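Local atomic coordinates of JSC1_58120g3 ([Leptolyngbya] sp. JSC-1, PDB entry 6XHH), a protein that probably acts as a cyanobacteriochrome photosensor whose GAF domain holds a linear tetrapyrrole of the verdin type and absorbs far-red light in its dark state. Residues Ile35-Ile40 with Phe51-Ala57; Gly59-Leu63 with Glu122-Val126; Arg7-Lys11 with Glu28-Leu32; Ala130-Ile134 with Leu163-Ala167. All coordinates share one frame. Numbering follows the deposited sequence.

Contact 1: Ile35-Ile40 with Phe51-Ala57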
loop_
_atom_site.group_PDB
_atom_site.type_symbol
_atom_site.label_atom_id
_atom_site.label_comp_id
_atom_site.label_asym_id
_atom_site.label_seq_id
_atom_site.Cartn_x
_atom_site.Cartn_y
_atom_site.Cartn_z
ATOM N N ILE A 35 6.787 2.686 -11.032
ATOM C CA ILE A 35 7.603 2.545 -9.831
ATOM C C ILE A 35 8.182 1.140 -9.733
ATOM O O ILE A 35 7.953 0.292 -10.605
ATOM C CB ILE A 35 6.802 2.875 -8.561
ATOM C CG1 ILE A 35 5.555 1.974 -8.457
ATOM C CG2 ILE A 35 6.438 4.364 -8.531
ATOM C CD1 ILE A 35 4.659 2.305 -7.254
ATOM N N GLU A 36 8.915 0.875 -8.656
ATOM C CA GLU A 36 9.741 -0.321 -8.582
ATOM C C GLU A 36 9.102 -1.471 -7.814
ATOM O O GLU A 36 9.506 -2.617 -8.016
ATOM C CB GLU A 36 11.107 0.038 -7.976
ATOM C CG GLU A 36 11.931 0.860 -8.971
ATOM C CD GLU A 36 13.037 1.726 -8.362
ATOM O OE1 GLU A 36 13.079 1.970 -7.135
ATOM O OE2 GLU A 36 13.896 2.173 -9.155
ATOM N N ARG A 37 8.109 -1.213 -6.963
ATOM C CA ARG A 37 7.429 -2.322 -6.306
ATOM C C ARG A 37 6.048 -1.901 -5.854
ATOM O O ARG A 37 5.870 -0.791 -5.367
ATOM C CB ARG A 37 8.214 -2.835 -5.090
ATOM C CG ARG A 37 7.852 -4.253 -4.724
ATOM C CD ARG A 37 8.278 -4.622 -3.329
ATOM N NE ARG A 37 9.719 -4.526 -3.083
ATOM C CZ ARG A 37 10.610 -5.465 -3.402
ATOM N NH1 ARG A 37 10.234 -6.589 -4.011
ATOM N NH2 ARG A 37 11.890 -5.282 -3.096
ATOM N N VAL A 38 5.084 -2.800 -6.025
ATOM C CA VAL A 38 3.769 -2.702 -5.401
ATOM C C VAL A 38 3.479 -4.045 -4.744
ATOM O O VAL A 38 3.710 -5.099 -5.345
ATOM C CB VAL A 38 2.662 -2.334 -6.413
ATOM C CG1 VAL A 38 1.297 -2.286 -5.723
ATOM C CG2 VAL A 38 2.958 -0.998 -7.045
ATOM N N THR A 39 2.978 -4.008 -3.512
ATOM C CA THR A 39 2.746 -5.213 -2.735
ATOM C C THR A 39 1.335 -5.230 -2.163
ATOM O O THR A 39 0.742 -4.187 -1.851
ATOM C CB THR A 39 3.728 -5.361 -1.552
ATOM O OG1 THR A 39 3.569 -4.257 -0.640
ATOM C CG2 THR A 39 5.147 -5.404 -2.024
ATOM N N ILE A 40 0.827 -6.444 -1.984
ATOM C CA ILE A 40 -0.344 -6.713 -1.165
ATOM C C ILE A 40 0.123 -7.489 0.050
ATOM O O ILE A 40 0.782 -8.533 -0.077
ATOM C CB ILE A 40 -1.421 -7.487 -1.946
ATOM C CG1 ILE A 40 -1.964 -6.608 -3.078
ATOM C CG2 ILE A 40 -2.559 -7.909 -1.020
ATOM C CD1 ILE A 40 -2.691 -7.392 -4.180
ATOM N N PHE A 51 3.768 -10.526 3.390
ATOM C CA PHE A 51 3.638 -10.158 1.984
ATOM C C PHE A 51 3.027 -11.315 1.186
ATOM O O PHE A 51 3.608 -12.407 1.125
ATOM C CB PHE A 51 5.005 -9.791 1.409
ATOM C CG PHE A 51 5.595 -8.546 1.989
ATOM C CD1 PHE A 51 5.264 -7.302 1.467
ATOM C CD2 PHE A 51 6.479 -8.614 3.054
ATOM C CE1 PHE A 51 5.819 -6.149 1.991
ATOM C CE2 PHE A 51 7.025 -7.464 3.603
ATOM C CZ PHE A 51 6.709 -6.231 3.065
ATOM N N ILE A 52 1.892 -11.067 0.536
ATOM C CA ILE A 52 1.175 -12.096 -0.214
ATOM C C ILE A 52 1.502 -12.057 -1.700
ATOM O O ILE A 52 1.695 -13.103 -2.322
ATOM C CB ILE A 52 -0.342 -11.941 0.010
ATOM C CG1 ILE A 52 -0.645 -11.961 1.499
ATOM C CG2 ILE A 52 -1.114 -13.023 -0.755
ATOM C CD1 ILE A 52 -0.186 -13.202 2.185
ATOM N N THR A 53 1.527 -10.862 -2.286
ATOM C CA THR A 53 1.718 -10.684 -3.717
ATOM C C THR A 53 2.550 -9.439 -3.962
ATOM O O THR A 53 2.462 -8.455 -3.217
ATOM C CB THR A 53 0.375 -10.557 -4.454
ATOM O OG1 THR A 53 -0.455 -11.645 -4.070
ATOM C CG2 THR A 53 0.579 -10.625 -5.964
ATOM N N GLU A 54 3.341 -9.469 -5.028
ATOM C CA GLU A 54 4.141 -8.311 -5.360
ATOM C C GLU A 54 4.365 -8.248 -6.859
ATOM O O GLU A 54 4.312 -9.264 -7.560
ATOM C CB GLU A 54 5.481 -8.347 -4.618
ATOM C CG GLU A 54 6.459 -9.354 -5.183
ATOM C CD GLU A 54 7.624 -9.625 -4.253
ATOM O OE1 GLU A 54 7.917 -10.811 -3.980
ATOM O OE2 GLU A 54 8.245 -8.645 -3.785
ATOM N N SER A 55 4.601 -7.031 -7.340
ATOM C CA SER A 55 5.114 -6.781 -8.680
ATOM C C SER A 55 6.338 -5.899 -8.498
ATOM O O SER A 55 6.277 -4.901 -7.775
ATOM C CB SER A 55 4.059 -6.113 -9.573
ATOM O OG SER A 55 4.625 -5.547 -10.744
ATOM N N GLU A 56 7.464 -6.300 -9.079
ATOM C CA GLU A 56 8.717 -5.592 -8.867
ATOM C C GLU A 56 9.421 -5.335 -10.195
ATOM O O GLU A 56 9.264 -6.093 -11.157
ATOM C CB GLU A 56 9.605 -6.388 -7.890
ATOM C CG GLU A 56 11.010 -5.864 -7.691
ATOM C CD GLU A 56 12.002 -6.471 -8.669
ATOM O OE1 GLU A 56 12.087 -7.716 -8.768
ATOM O OE2 GLU A 56 12.692 -5.696 -9.349
ATOM N N ALA A 57 10.195 -4.248 -10.241
ATOM C CA ALA A 57 10.974 -3.873 -11.416
ATOM C C ALA A 57 12.310 -3.296 -10.974
ATOM O O ALA A 57 12.352 -2.395 -10.131
ATOM C CB ALA A 57 10.218 -2.855 -12.279
#
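This is the antiparallel beta hairpin of strands 37-43 and 49-56 in the GAF-domain sheet. The short strand axes come within 4.7 Å, with an angle of 161° between their directions. Register follows from alternating pairs: Val38 with Ser55 and Ile40 with Thr53 are hydrogen-bonded, Arg37 with Glu56 and Thr39 with Glu54 non-hydrogen-bonded. In the first pair Val38 N donates to Ser55 O (3.0 Å) and Ser55 N to Val38 O (2.9 Å); Ile40 N reaches Thr53 O at 2.9 Å. Ala57 N to Glu36 O, 2.8 Å, prolongs the series past the strand ends. At the other end Ile40 O accepts from both Ile52 N (2.8 Å) and Thr53 N (3.3 Å), so two residues face one.

Side chains divide between two faces. Val38, Ile40, Thr53 and Ser55 lie on the face covered by helix 18-33. On the other, Arg37 NH1 makes a salt bridge to Glu54 OE2 (2.9 Å), its hydrogen bond weak at 122°, while Glu56 CG lies over one guanidinium face; Arg37 NH1 also donates to Arg61 O. Thr39 CB meets the ring edge of Phe51 at CD1, 3.9 Å away, and Phe51 itself touches the bilin. The doubled acceptor at Ile40 defines a classic beta bulge, here within a hairpin of the GAF sheet beside the chromophore pocket.

Contact 2: Gly59-Leu63 with Glu122-Val126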
loop_
_atom_site.group_PDB
_atom_site.type_symbol
_atom_site.label_atom_id
_atom_site.label_comp_id
_atom_site.label_asym_id
_atom_site.label_seq_id
_atom_site.Cartn_x
_atom_site.Cartn_y
_atom_site.Cartn_z
ATOM N N GLY A 59 15.299 -5.486 -10.373
ATOM C CA GLY A 59 16.194 -6.466 -9.776
ATOM C C GLY A 59 16.341 -6.364 -8.269
ATOM O O GLY A 59 17.451 -6.407 -7.729
ATOM N N TRP A 60 15.219 -6.236 -7.582
ATOM C CA TRP A 60 15.147 -6.129 -6.133
ATOM C C TRP A 60 14.851 -7.494 -5.518
ATOM O O TRP A 60 14.422 -8.426 -6.201
ATOM C CB TRP A 60 14.069 -5.105 -5.760
ATOM C CG TRP A 60 14.305 -3.818 -6.470
ATOM C CD1 TRP A 60 13.779 -3.414 -7.670
ATOM C CD2 TRP A 60 15.187 -2.779 -6.048
ATOM N NE1 TRP A 60 14.271 -2.175 -8.003
ATOM C CE2 TRP A 60 15.136 -1.763 -7.025
ATOM C CE3 TRP A 60 16.017 -2.605 -4.934
ATOM C CZ2 TRP A 60 15.880 -0.586 -6.918
ATOM C CZ3 TRP A 60 16.744 -1.435 -4.825
ATOM C CH2 TRP A 60 16.679 -0.445 -5.817
ATOM N N ARG A 61 15.084 -7.606 -4.209
ATOM C CA ARG A 61 14.721 -8.833 -3.510
ATOM C C ARG A 61 13.214 -9.030 -3.549
ATOM O O ARG A 61 12.438 -8.072 -3.499
ATOM C CB ARG A 61 15.195 -8.801 -2.052
ATOM C CG ARG A 61 16.681 -9.047 -1.876
ATOM C CD ARG A 61 17.055 -9.621 -0.514
ATOM N NE ARG A 61 16.560 -8.835 0.615
ATOM C CZ ARG A 61 17.080 -7.689 1.046
ATOM N NH1 ARG A 61 18.127 -7.138 0.442
ATOM N NH2 ARG A 61 16.538 -7.082 2.092
ATOM N N LYS A 62 12.806 -10.294 -3.620
ATOM C CA LYS A 62 11.397 -10.646 -3.526
ATOM C C LYS A 62 10.963 -10.619 -2.068
ATOM O O LYS A 62 11.640 -11.184 -1.202
ATOM C CB LYS A 62 11.150 -12.027 -4.132
ATOM C CG LYS A 62 11.169 -12.019 -5.654
ATOM C CD LYS A 62 10.644 -13.324 -6.233
ATOM C CE LYS A 62 11.305 -13.644 -7.570
ATOM N NZ LYS A 62 10.624 -14.766 -8.281
ATOM N N LEU A 63 9.846 -9.938 -1.795
ATOM C CA LEU A 63 9.315 -9.854 -0.440
ATOM C C LEU A 63 8.262 -10.908 -0.136
ATOM O O LEU A 63 8.022 -11.195 1.044
ATOM C CB LEU A 63 8.714 -8.465 -0.181
ATOM C CG LEU A 63 9.700 -7.339 -0.479
ATOM C CD1 LEU A 63 9.053 -6.028 -0.078
ATOM C CD2 LEU A 63 11.021 -7.554 0.245
ATOM N N GLU A 122 14.171 0.272 5.329
ATOM C CA GLU A 122 15.448 -0.067 4.709
ATOM C C GLU A 122 15.615 -1.576 4.562
ATOM O O GLU A 122 16.151 -2.051 3.552
ATOM C CB GLU A 122 16.600 0.526 5.526
ATOM C CG GLU A 122 16.813 2.025 5.331
ATOM C CD GLU A 122 17.708 2.610 6.397
ATOM O OE1 GLU A 122 17.911 1.931 7.426
ATOM O OE2 GLU A 122 18.208 3.736 6.208
ATOM N N SER A 123 15.154 -2.355 5.549
ATOM C CA SER A 123 15.300 -3.805 5.444
ATOM C C SER A 123 14.484 -4.387 4.299
ATOM O O SER A 123 14.791 -5.496 3.838
ATOM C CB SER A 123 14.911 -4.489 6.762
ATOM O OG SER A 123 13.513 -4.735 6.841
ATOM N N PHE A 124 13.459 -3.674 3.833
ATOM C CA PHE A 124 12.671 -4.099 2.689
ATOM C C PHE A 124 13.057 -3.353 1.418
ATOM O O PHE A 124 12.365 -3.482 0.397
ATOM C CB PHE A 124 11.183 -3.936 3.005
ATOM C CG PHE A 124 10.708 -4.854 4.104
ATOM C CD1 PHE A 124 10.778 -6.231 3.945
ATOM C CD2 PHE A 124 10.228 -4.348 5.301
ATOM C CE1 PHE A 124 10.364 -7.078 4.950
ATOM C CE2 PHE A 124 9.811 -5.199 6.313
ATOM C CZ PHE A 124 9.876 -6.563 6.133
ATOM N N GLU A 125 14.164 -2.595 1.465
ATOM C CA GLU A 125 14.740 -1.875 0.326
ATOM C C GLU A 125 13.882 -0.692 -0.123
ATOM O O GLU A 125 13.952 -0.276 -1.278
ATOM C CB GLU A 125 14.992 -2.806 -0.857
ATOM C CG GLU A 125 15.702 -4.077 -0.471
ATOM C CD GLU A 125 16.195 -4.810 -1.679
ATOM O OE1 GLU A 125 17.412 -4.780 -1.933
ATOM O OE2 GLU A 125 15.363 -5.395 -2.386
ATOM N N VAL A 126 13.104 -0.107 0.785
ATOM C CA VAL A 126 12.151 0.952 0.453
ATOM C C VAL A 126 12.798 2.311 0.717
ATOM O O VAL A 126 13.407 2.511 1.771
ATOM C CB VAL A 126 10.855 0.795 1.275
ATOM C CG1 VAL A 126 9.904 1.981 1.049
ATOM C CG2 VAL A 126 10.145 -0.527 0.965
#
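A Schellman motif ends helix 115-123 here, and its C-prime residue, Glu125, carries the main polar link to the loop 59-63. The helix end is recorded by Glu125 N to Glu122 O at 2.9 Å and by the positive phi of Glu125 (70°), which accompanies a CA-to-CB bond directed toward the loop.

The one hydrogen bond between the segments runs from Arg61 N to Glu125 OE2, 2.9 Å at 149°. Charge adds a second link: Arg61 NH1 lies 3.4 Å from Glu125 OE1, but the carboxylate sits over a guanidinium face, so this salt bridge is electrostatic, with no N-H aimed at the oxygen. Arg37 supplies a further, long and weak ion pair to Glu125.

Apolar contact comes from Leu63, which meets the ring edge of Phe124; that ring also packs edge-to-face with Phe51 of the chromophore pocket. The closest approach of this apolar pair is Leu63 CD2 to Phe124 CD1, 3.9 Å.

Contact 3: Arg7-Lys11 with Glu28-Leu32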
loop_
_atom_site.group_PDB
_atom_site.type_symbol
_atom_site.label_atom_id
_atom_site.label_comp_id
_atom_site.label_asym_id
_atom_site.label_seq_id
_atom_site.Cartn_x
_atom_site.Cartn_y
_atom_site.Cartn_z
ATOM N N ARG A 7 -9.355 1.538 -16.170
ATOM C CA ARG A 7 -8.470 0.566 -16.802
ATOM C C ARG A 7 -8.034 -0.502 -15.812
ATOM O O ARG A 7 -8.041 -1.697 -16.128
ATOM C CB ARG A 7 -7.251 1.280 -17.385
ATOM C CG ARG A 7 -6.423 0.427 -18.319
ATOM C CD ARG A 7 -5.085 1.083 -18.629
ATOM N NE ARG A 7 -4.115 0.884 -17.555
ATOM C CZ ARG A 7 -3.434 -0.243 -17.369
ATOM N NH1 ARG A 7 -3.634 -1.278 -18.179
ATOM N NH2 ARG A 7 -2.566 -0.340 -16.369
ATOM N N VAL A 8 -7.639 -0.086 -14.604
ATOM C CA VAL A 8 -7.216 -1.043 -13.583
ATOM C C VAL A 8 -8.359 -1.991 -13.235
ATOM O O VAL A 8 -8.182 -3.211 -13.179
ATOM C CB VAL A 8 -6.695 -0.305 -12.335
ATOM C CG1 VAL A 8 -6.333 -1.289 -11.239
ATOM C CG2 VAL A 8 -5.500 0.564 -12.677
ATOM N N ILE A 9 -9.558 -1.440 -13.001
ATOM C CA ILE A 9 -10.697 -2.274 -12.615
ATOM C C ILE A 9 -11.043 -3.263 -13.721
ATOM O O ILE A 9 -11.386 -4.420 -13.455
ATOM C CB ILE A 9 -11.903 -1.387 -12.243
ATOM C CG1 ILE A 9 -11.543 -0.468 -11.077
ATOM C CG2 ILE A 9 -13.120 -2.240 -11.904
ATOM C CD1 ILE A 9 -12.651 0.490 -10.693
ATOM N N THR A 10 -10.958 -2.822 -14.978
ATOM C CA THR A 10 -11.185 -3.720 -16.105
ATOM C C THR A 10 -10.246 -4.920 -16.054
ATOM O O THR A 10 -10.691 -6.071 -16.133
ATOM C CB THR A 10 -11.018 -2.954 -17.418
ATOM O OG1 THR A 10 -12.007 -1.917 -17.494
ATOM C CG2 THR A 10 -11.176 -3.890 -18.611
ATOM N N LYS A 11 -8.940 -4.670 -15.887
ATOM C CA LYS A 11 -7.976 -5.770 -15.855
ATOM C C LYS A 11 -8.246 -6.711 -14.687
ATOM O O LYS A 11 -8.155 -7.940 -14.828
ATOM C CB LYS A 11 -6.550 -5.217 -15.780
ATOM C CG LYS A 11 -6.104 -4.460 -17.016
ATOM C CD LYS A 11 -6.091 -5.358 -18.248
ATOM C CE LYS A 11 -5.286 -6.629 -18.015
ATOM N NZ LYS A 11 -3.897 -6.348 -17.569
ATOM N N GLU A 28 -0.581 -3.854 -12.507
ATOM C CA GLU A 28 -1.165 -2.687 -13.162
ATOM C C GLU A 28 -0.849 -1.402 -12.406
ATOM O O GLU A 28 -0.548 -0.374 -13.022
ATOM C CB GLU A 28 -2.673 -2.869 -13.305
ATOM C CG GLU A 28 -3.065 -3.985 -14.233
ATOM C CD GLU A 28 -2.364 -3.904 -15.564
ATOM O OE1 GLU A 28 -2.247 -2.782 -16.109
ATOM O OE2 GLU A 28 -1.932 -4.964 -16.062
ATOM N N VAL A 29 -0.921 -1.430 -11.076
ATOM C CA VAL A 29 -0.559 -0.246 -10.305
ATOM C C VAL A 29 0.912 0.108 -10.499
ATOM O O VAL A 29 1.263 1.290 -10.623
ATOM C CB VAL A 29 -0.902 -0.442 -8.817
ATOM C CG1 VAL A 29 -0.334 0.713 -8.000
ATOM C CG2 VAL A 29 -2.416 -0.541 -8.636
ATOM N N ARG A 30 1.797 -0.898 -10.520
ATOM C CA ARG A 30 3.225 -0.615 -10.686
ATOM C C ARG A 30 3.506 0.034 -12.037
ATOM O O ARG A 30 4.250 1.017 -12.124
ATOM C CB ARG A 30 4.054 -1.895 -10.533
ATOM C CG ARG A 30 5.532 -1.605 -10.235
ATOM C CD ARG A 30 6.493 -2.684 -10.757
ATOM N NE ARG A 30 6.252 -2.987 -12.166
ATOM C CZ ARG A 30 6.603 -2.206 -13.186
ATOM N NH1 ARG A 30 6.316 -2.581 -14.427
ATOM N NH2 ARG A 30 7.230 -1.051 -12.981
ATOM N N ARG A 31 2.914 -0.514 -13.103
ATOM C CA ARG A 31 3.054 0.050 -14.447
ATOM C C ARG A 31 2.516 1.478 -14.505
ATOM O O ARG A 31 3.163 2.385 -15.046
ATOM C CB ARG A 31 2.300 -0.849 -15.437
ATOM C CG ARG A 31 2.402 -0.456 -16.907
ATOM C CD ARG A 31 1.615 -1.431 -17.801
ATOM N NE ARG A 31 0.288 -0.927 -18.154
ATOM C CZ ARG A 31 -0.065 -0.533 -19.375
ATOM N NH1 ARG A 31 0.808 -0.584 -20.371
ATOM N NH2 ARG A 31 -1.296 -0.089 -19.600
ATOM N N LEU A 32 1.315 1.683 -13.959
ATOM C CA LEU A 32 0.676 2.996 -13.981
ATOM C C LEU A 32 1.550 4.055 -13.318
ATOM O O LEU A 32 1.754 5.144 -13.867
ATOM C CB LEU A 32 -0.675 2.898 -13.276
ATOM C CG LEU A 32 -1.473 4.192 -13.129
ATOM C CD1 LEU A 32 -1.829 4.730 -14.500
ATOM C CD2 LEU A 32 -2.729 3.942 -12.306
#
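Glu28 draws two basic side chains of helix 7-11 onto one carboxylate. Its compact m, m conformation (chi1 -66°, chi2 -50°) folds the chain so that the two oxygens take different partners. Arg7 extends with chi1 and chi2 both t, then turns at chi3 (80°, p), bringing its guanidinium edge to Glu28 OE1: NH2 lies 2.5 Å from OE1, a very short hydrogen bond, and NH1 2.9 Å from the same OE1, a weak one at 125°. Lys11 instead coils through four successive m torsions, placing NZ 2.8 Å from Glu28 OE2 in a second salt bridge.

Arg31, extended through chi1 and chi2, joins the network through a long salt bridge, Arg31 NE to Glu28 OE1 at 3.7 Å. Its NH2 stands 3.0 Å from Arg7 NH1, over a face of the Arg7 guanidinium; both are donors, so this is a like-charge approach near the shared carboxylate. Beneath the charges, Val8 CG2 meets Leu32 CD2 at 4.4 Å.

The short helix axes approach to 10.8 Å at 152°, making a nearly antiparallel pair. Helix 157-178 packs against both partners, touching Ile9 on one and Val29 and Leu32 on the other, while Val29 also reaches Val38 of strand 37-43.

Contact 4: Ala130-Ile134 with Leu163-Ala167. With M1V (mesobiliverdin IX(alpha)), chain C.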
loop_
_atom_site.group_PDB
_atom_site.type_symbol
_atom_site.label_atom_id
_atom_site.label_comp_id
_atom_site.label_asym_id
_atom_site.label_seq_id
_atom_site.Cartn_x
_atom_site.Cartn_y
_atom_site.Cartn_z
ATOM N N ALA A 130 3.785 4.828 -0.370
ATOM C CA ALA A 130 2.395 5.256 -0.232
ATOM C C ALA A 130 1.600 4.008 0.120
ATOM O O ALA A 130 1.626 3.034 -0.637
ATOM C CB ALA A 130 1.868 5.915 -1.513
ATOM N N VAL A 131 0.947 4.010 1.283
ATOM C CA VAL A 131 0.389 2.804 1.889
ATOM C C VAL A 131 -1.071 3.061 2.247
ATOM O O VAL A 131 -1.389 4.069 2.893
ATOM C CB VAL A 131 1.184 2.361 3.136
ATOM C CG1 VAL A 131 0.730 0.964 3.611
ATOM C CG2 VAL A 131 2.699 2.364 2.855
ATOM N N VAL A 132 -1.966 2.171 1.813
ATOM C CA VAL A 132 -3.392 2.359 2.070
ATOM C C VAL A 132 -4.018 1.055 2.543
ATOM O O VAL A 132 -3.526 -0.044 2.270
ATOM C CB VAL A 132 -4.162 2.860 0.835
ATOM C CG1 VAL A 132 -3.563 4.162 0.308
ATOM C CG2 VAL A 132 -4.209 1.771 -0.242
ATOM N N ALA A 133 -5.139 1.197 3.239
ATOM C CA ALA A 133 -5.821 0.067 3.844
ATOM C C ALA A 133 -6.606 -0.728 2.803
ATOM O O ALA A 133 -7.236 -0.160 1.901
ATOM C CB ALA A 133 -6.764 0.556 4.944
ATOM N N ILE A 134 -6.592 -2.047 2.953
ATOM C CA ILE A 134 -7.511 -2.929 2.234
ATOM C C ILE A 134 -8.566 -3.384 3.226
ATOM O O ILE A 134 -8.235 -4.065 4.205
ATOM C CB ILE A 134 -6.789 -4.146 1.631
ATOM C CG1 ILE A 134 -5.764 -3.729 0.589
ATOM C CG2 ILE A 134 -7.777 -5.099 0.967
ATOM C CD1 ILE A 134 -4.829 -4.881 0.194
ATOM N N LEU A 163 -4.943 4.873 -5.300
ATOM C CA LEU A 163 -4.522 3.688 -4.560
ATOM C C LEU A 163 -5.615 3.203 -3.630
ATOM O O LEU A 163 -5.832 1.996 -3.491
ATOM C CB LEU A 163 -3.258 3.996 -3.754
ATOM C CG LEU A 163 -1.877 3.796 -4.376
ATOM C CD1 LEU A 163 -0.787 4.160 -3.372
ATOM C CD2 LEU A 163 -1.664 2.361 -4.871
ATOM N N MET A 164 -6.308 4.139 -2.971
ATOM C CA MET A 164 -7.379 3.769 -2.063
ATOM C C MET A 164 -8.553 3.149 -2.806
ATOM O O MET A 164 -9.183 2.223 -2.288
ATOM C CB MET A 164 -7.825 4.993 -1.258
ATOM C CG MET A 164 -6.724 5.544 -0.332
ATOM S SD MET A 164 -7.136 7.062 0.562
ATOM C CE MET A 164 -8.479 6.507 1.595
ATOM N N ARG A 165 -8.844 3.616 -4.026
ATOM C CA ARG A 165 -9.926 3.015 -4.804
ATOM C C ARG A 165 -9.546 1.627 -5.290
ATOM O O ARG A 165 -10.393 0.730 -5.340
ATOM C CB ARG A 165 -10.289 3.897 -5.998
ATOM C CG ARG A 165 -10.831 5.272 -5.634
ATOM C CD ARG A 165 -12.121 5.191 -4.847
ATOM N NE ARG A 165 -11.896 5.000 -3.414
ATOM C CZ ARG A 165 -11.353 5.910 -2.610
ATOM N NH1 ARG A 165 -10.966 7.084 -3.090
ATOM N NH2 ARG A 165 -11.195 5.644 -1.320
ATOM N N VAL A 166 -8.281 1.440 -5.669
ATOM C CA VAL A 166 -7.814 0.109 -6.048
ATOM C C VAL A 166 -7.901 -0.841 -4.859
ATOM O O VAL A 166 -8.344 -1.989 -4.989
ATOM C CB VAL A 166 -6.389 0.196 -6.611
ATOM C CG1 VAL A 166 -5.832 -1.199 -6.845
ATOM C CG2 VAL A 166 -6.390 0.991 -7.919
ATOM N N ALA A 167 -7.490 -0.374 -3.680
ATOM C CA ALA A 167 -7.610 -1.203 -2.488
ATOM C C ALA A 167 -9.072 -1.533 -2.197
ATOM O O ALA A 167 -9.390 -2.642 -1.751
ATOM C CB ALA A 167 -6.953 -0.497 -1.298
HETATM O OA M1V C . 9.119 -2.606 12.267
HETATM C C1A M1V C . 9.141 -1.732 13.121
HETATM N NA M1V C . 8.319 -0.676 13.135
HETATM C C2A M1V C . 10.012 -1.688 14.228
HETATM C CMA M1V C . 11.083 -2.702 14.556
HETATM C C3A M1V C . 9.715 -0.542 14.961
HETATM C CAA M1V C . 10.373 -0.069 16.202
HETATM C CBA M1V C . 9.403 0.003 17.383
HETATM C C4A M1V C . 8.607 0.127 14.243
HETATM C CHA M1V C . 8.007 1.287 14.654
HETATM C C1B M1V C . 6.907 2.053 14.062
HETATM C C2B M1V C . 6.477 3.283 14.626
HETATM C CMB M1V C . 7.074 3.957 15.838
HETATM C C3B M1V C . 5.446 3.745 13.863
HETATM C CAB M1V C . 4.673 5.034 14.075
HETATM C CBB M1V C . 5.069 6.070 13.009
HETATM C CGB M1V C . 6.492 6.537 13.224
HETATM O O2B M1V C . 6.778 7.228 14.232
HETATM O O1B M1V C . 7.403 6.251 12.414
HETATM N NB M1V C . 6.141 1.784 12.993
HETATM C C4B M1V C . 5.241 2.778 12.834
HETATM C CHB M1V C . 4.235 2.936 11.868
HETATM C C1C M1V C . 3.968 2.255 10.671
HETATM C C2C M1V C . 3.105 2.767 9.693
HETATM C CAC M1V C . 2.306 4.046 9.830
HETATM C CBC M1V C . 1.072 3.611 10.669
HETATM C CGC M1V C . 0.311 4.738 11.351
HETATM O O2C M1V C . 0.659 5.931 11.199
HETATM O O1C M1V C . -0.676 4.491 12.090
HETATM C C3C M1V C . 3.071 1.843 8.651
HETATM C CMC M1V C . 2.265 1.998 7.391
HETATM N NC M1V C . 4.474 1.055 10.224
HETATM C C4C M1V C . 3.942 0.786 8.988
HETATM C CHC M1V C . 4.292 -0.425 8.324
HETATM C C1D M1V C . 4.051 -0.843 7.039
HETATM C C2D M1V C . 3.682 -2.161 6.652
HETATM C CMD M1V C . 3.436 -3.317 7.591
HETATM N ND M1V C . 4.193 -0.081 5.887
HETATM C C4D M1V C . 3.898 -0.861 4.825
HETATM O OD M1V C . 3.939 -0.457 3.662
HETATM C C3D M1V C . 3.571 -2.173 5.296
HETATM C CAD M1V C . 3.157 -3.353 4.453
HETATM C CBD M1V C . 4.375 -3.929 3.766
#
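Val132 overlaps a full turn of helix 157-178: its CG1 lies 3.5 Å from Met164 CG and 4.1 Å from Leu163 CB, while its CG2 reaches Ala167 CB at 3.7 Å. The CA-to-CB bonds of Val132, Leu163 and Ala167 all point toward the opposite segment, and no hydrogen bond crosses between the two. Ala130 CB extends the apolar contact to Leu163 CD1 at 3.7 Å.

This is helix-on-sheet packing in the GAF fold; the short axes of 130-134 and 163-167 are 7.7 Å apart at closest approach, with 28° between their directions. Small Ala167 permits the close fit at the C-terminal end of segment 130-134, where its CB comes 3.2 Å from Ala133 O and 3.9 Å from Ile134 CG1. Helix 18-33 also packs on Leu163 and Val166.

Val131 points away from the helix, as strand alternation requires, and lines the bilin pocket: its CG2 is 3.2 Å from M1V OD, the oxygen bonded to C4D of the chromophore's D ring.

Along the chain, contact 3 closes first, followed in series by contacts 1, 2 and 4. Contacts 1 and 4 share the antiparallel sheet, their centres 13 Å apart, and touch through Ile40 CG2 and Ile134 CD1 at 4.0 Å. The centre of contact 3 is about 13 Å from the centre of each, and the helix layer joins it to both: Arg30 NH2 reaches Ile35 O (2.8 Å), and Val29 CG1 meets Leu163 CD2 (3.8 Å). Contact 2, centred 10 Å from the centre of contact 1, is tied to it by Glu54 OE2 and Leu63 N (2.9 Å), but its centre is about 20 Å from that of contact 4. Helices thus cover one sheet face, while Phe51 and Val131 help line the bilin pocket.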